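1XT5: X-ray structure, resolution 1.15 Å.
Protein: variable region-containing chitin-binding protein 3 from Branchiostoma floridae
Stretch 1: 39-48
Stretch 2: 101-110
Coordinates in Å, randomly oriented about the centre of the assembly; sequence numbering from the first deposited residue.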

# COMPACT_ATOMS: atom_id res chain seq x y z
N ILE A 39 -4.45 5.30 -1.16
CA ILE A 39 -3.52 4.19 -1.08
C ILE A 39 -4.22 3.02 -0.47
O ILE A 39 -4.84 3.15 0.60
N SER A 40 -4.10 1.85 -1.08
CA SER A 40 -4.58 0.61 -0.53
C SER A 40 -3.48 -0.44 -0.58
O SER A 40 -2.81 -0.59 -1.60
N TRP A 41 -3.28 -1.14 0.52
CA TRP A 41 -2.48 -2.38 0.54
C TRP A 41 -3.46 -3.50 0.70
O TRP A 41 -4.31 -3.51 1.60
N LEU A 42 -3.37 -4.48 -0.21
CA LEU A 42 -4.33 -5.53 -0.40
C LEU A 42 -3.58 -6.86 -0.45
O LEU A 42 -2.67 -6.97 -1.29
N LYS A 43 -3.94 -7.84 0.36
CA LYS A 43 -3.20 -9.12 0.37
C LYS A 43 -3.99 -10.15 -0.38
O LYS A 43 -5.15 -10.43 -0.04
N GLY A 44 -3.41 -10.73 -1.42
CA GLY A 44 -4.06 -11.80 -2.16
C GLY A 44 -3.42 -11.96 -3.54
O GLY A 44 -2.44 -11.33 -3.89
N ALA A 45 -4.06 -12.83 -4.31
CA ALA A 45 -3.55 -13.12 -5.66
C ALA A 45 -3.54 -11.89 -6.58
O ALA A 45 -2.65 -11.78 -7.42
N SER A 46 -4.57 -11.05 -6.42
CA SER A 46 -4.70 -9.89 -7.29
C SER A 46 -5.36 -8.77 -6.49
O SER A 46 -5.93 -9.07 -5.44
N PRO A 47 -5.33 -7.55 -6.97
CA PRO A 47 -5.95 -6.46 -6.20
C PRO A 47 -7.39 -6.73 -5.88
O PRO A 47 -7.85 -6.37 -4.79
N ASP A 48 -8.15 -7.32 -6.79
CA ASP A 48 -9.56 -7.53 -6.54
C ASP A 48 -9.76 -8.82 -5.75
O ASP A 48 -10.72 -8.96 -4.96
N PRO A 101 2.96 -16.36 10.99
CA PRO A 101 3.26 -17.37 9.92
C PRO A 101 2.43 -17.19 8.65
O PRO A 101 2.93 -17.17 7.49
N GLN A 102 1.14 -16.94 8.82
CA GLN A 102 0.27 -16.83 7.64
C GLN A 102 0.27 -15.44 7.05
O GLN A 102 -0.51 -15.26 6.08
N ASP A 103 1.09 -14.55 7.51
CA ASP A 103 1.26 -13.29 6.82
C ASP A 103 2.06 -13.46 5.53
O ASP A 103 2.07 -12.54 4.71
N GLY A 104 2.74 -14.60 5.28
CA GLY A 104 3.36 -14.77 3.98
C GLY A 104 2.34 -14.72 2.89
O GLY A 104 1.18 -15.13 3.03
N GLY A 105 2.76 -14.21 1.73
CA GLY A 105 1.85 -14.07 0.63
C GLY A 105 2.21 -12.91 -0.25
O GLY A 105 3.39 -12.53 -0.35
N ARG A 106 1.19 -12.35 -0.88
CA ARG A 106 1.37 -11.34 -1.90
C ARG A 106 0.63 -10.06 -1.51
O ARG A 106 -0.59 -10.10 -1.30
N TYR A 107 1.33 -8.95 -1.42
CA TYR A 107 0.81 -7.69 -0.97
C TYR A 107 0.85 -6.70 -2.12
O TYR A 107 1.91 -6.38 -2.65
N TRP A 108 -0.31 -6.19 -2.50
CA TRP A 108 -0.44 -5.23 -3.57
C TRP A 108 -0.46 -3.82 -3.00
O TRP A 108 -1.29 -3.50 -2.16
N CYS A 109 0.46 -2.99 -3.53
CA CYS A 109 0.44 -1.55 -3.29
C CYS A 109 -0.34 -0.94 -4.46
O CYS A 109 0.12 -0.97 -5.59
N GLN A 110 -1.53 -0.45 -4.16
CA GLN A 110 -2.42 0.14 -5.13
C GLN A 110 -2.55 1.63 -4.80
O GLN A 110 -2.83 1.99 -3.66

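The strand that runs through Ser40, Leu42 and Lys43 pairs antiparallel with strand 105-110, and backbone hydrogen bonds fix the register: Ser40 N to Gln110 O (2.9 Å), Gln110 N to Ser40 O (2.9 Å), Leu42 N to Trp108 O (3.0 Å), Trp108 N to Leu42 O (2.8 Å) and Gly44 N to Arg106 O (2.9 Å). Two side chains extend this ladder. Trp108 NE1 donates to Gly44 O (2.9 Å), and Lys43, its chi1 to chi3 all t and chi4 m, reaches along the partner strand to place NZ 3.0 Å from Gly104 O. Gly105 leaves room for this ammonium, since a CB there would lie 2.5 Å from Lys43 NZ. Water 2 accepts from Lys43 NZ (3.2 Å) and donates to Gln102 O (2.7 Å), while Tyr107 OH, which donates a hydrogen bond to Asp103 O (2.7 Å), ties the preceding 3-10 segment to the strand.

Two further waters join the stretches through Gln110, whose chi1 and chi2 are both t. Water 1 lies 2.8 Å from Ser40 OG (chi1 m) and accepts from Gln110 NE2 (3.2 Å); water 3 donates to Gln110 OE1 (2.7 Å) and Asp48 OD2 (3.3 Å).

Packing divides between the sheet faces. Trp41, Lys43, Tyr107 and Cys109 share one. Here Trp41 (chi1 m, chi2 94°) turns its ring beneath the partner strand, so that Cys109 CB (chi1 t) sits over the six-membered ring, 3.5 Å from Trp41 CH2, and Tyr107 CB lies 3.9 Å from Trp41 CE3. The aliphatic part of Lys43 covers the Tyr107 ring (chi1 m), with Lys43 CG 4.0 Å from its centroid.

On the face carrying Ser40, Leu42, Trp108 and Gln110, the Trp108 indole (chi1 m, chi2 87°) receives Pro47 over one face, with Pro47 CD 3.7 Å from Trp108 CD2. Pro47 CB also approaches Gln110 OE1 (3.5 Å), and Leu42 CD1 lies 3.8 Å from that same Gln110 OE1.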

# COMPACT_ATOMS: atom_id res chain seq x y z
CB ILE A 39 -2.30 4.58 -0.17
CG1 ILE A 39 -1.43 5.64 -0.80
CG2 ILE A 39 -1.50 3.37 0.27
CD1 ILE A 39 -1.96 6.96 -1.28
CB SER A 40 -5.77 0.07 -1.33
OG SER A 40 -6.82 1.00 -1.42
CB TRP A 41 -1.46 -2.35 1.66
CG TRP A 41 -0.24 -1.56 1.39
CD1 TRP A 41 0.02 -0.26 1.71
CD2 TRP A 41 0.95 -2.05 0.70
NE1 TRP A 41 1.28 0.09 1.27
CE2 TRP A 41 1.86 -0.98 0.68
CE3 TRP A 41 1.30 -3.29 0.15
CZ2 TRP A 41 3.14 -1.13 0.12
CZ3 TRP A 41 2.55 -3.43 -0.40
CH2 TRP A 41 3.47 -2.37 -0.41
CB LEU A 42 -5.11 -5.30 -1.69
CG LEU A 42 -5.84 -3.97 -1.80
CD1 LEU A 42 -6.27 -3.67 -3.22
CD2 LEU A 42 -7.00 -3.87 -0.84
CB LYS A 43 -2.97 -9.60 1.80
CG LYS A 43 -2.08 -10.85 1.85
CD LYS A 43 -2.02 -11.36 3.29
CE LYS A 43 -1.04 -12.48 3.40
NZ LYS A 43 -1.50 -13.71 2.79
CB ALA A 45 -4.38 -14.24 -6.28
CB SER A 46 -5.49 -10.19 -8.56
OG SER A 46 -6.84 -10.49 -8.21
CB PRO A 47 -5.80 -5.22 -7.09
CG PRO A 47 -4.49 -5.49 -7.80
CD PRO A 47 -4.58 -6.97 -8.12
CB ASP A 48 -10.34 -7.36 -7.86
CG ASP A 48 -10.46 -5.93 -8.39
OD1 ASP A 48 -11.56 -5.33 -8.27
OD2 ASP A 48 -9.49 -5.35 -8.98
CB PRO A 101 3.00 -18.68 10.63
CG PRO A 101 3.25 -18.43 12.07
CD PRO A 101 2.78 -16.99 12.29
CB GLN A 102 -1.14 -17.20 8.04
CG GLN A 102 -1.20 -18.66 8.48
CD GLN A 102 -0.34 -19.66 7.74
OE1 GLN A 102 0.66 -20.27 8.18
NE2 GLN A 102 -0.73 -19.87 6.50
CB ASP A 103 1.95 -12.24 7.69
CG ASP A 103 1.12 -11.63 8.79
OD1 ASP A 103 -0.11 -11.75 8.78
OD2 ASP A 103 1.75 -11.05 9.69
CB ARG A 106 0.89 -11.84 -3.25
CG ARG A 106 1.20 -10.89 -4.41
CD ARG A 106 0.99 -11.53 -5.76
NE ARG A 106 1.83 -12.71 -5.96
CZ ARG A 106 3.04 -12.73 -6.43
NH1 ARG A 106 3.68 -11.60 -6.71
NH2 ARG A 106 3.68 -13.87 -6.61
CB TYR A 107 1.64 -7.17 0.21
CG TYR A 107 1.46 -7.97 1.46
CD1 TYR A 107 2.08 -9.18 1.67
CD2 TYR A 107 0.61 -7.53 2.49
CE1 TYR A 107 1.89 -9.93 2.80
CE2 TYR A 107 0.41 -8.23 3.64
CZ TYR A 107 1.08 -9.46 3.81
OH TYR A 107 0.86 -10.16 4.95
CB TRP A 108 -1.76 -5.48 -4.33
CG TRP A 108 -1.73 -6.78 -5.05
CD1 TRP A 108 -2.07 -8.01 -4.54
CD2 TRP A 108 -1.31 -6.99 -6.39
NE1 TRP A 108 -1.87 -8.98 -5.48
CE2 TRP A 108 -1.41 -8.40 -6.62
CE3 TRP A 108 -0.85 -6.20 -7.40
CZ2 TRP A 108 -1.07 -8.95 -7.84
CZ3 TRP A 108 -0.51 -6.75 -8.61
CH2 TRP A 108 -0.63 -8.13 -8.83
CB CYS A 109 1.86 -1.03 -3.26
SG CYS A 109 1.86 0.76 -2.92
CB GLN A 110 -3.78 -0.54 -5.09
CG GLN A 110 -4.78 0.08 -6.06
CD GLN A 110 -6.07 -0.67 -5.98
OE1 GLN A 110 -6.22 -1.74 -6.54
NE2 GLN A 110 -6.99 -0.16 -5.20
O HOH W 1 -6.43 2.55 -3.67
O HOH W 2 -1.71 -16.59 4.08
O HOH W 3 -8.67 -2.82 -7.09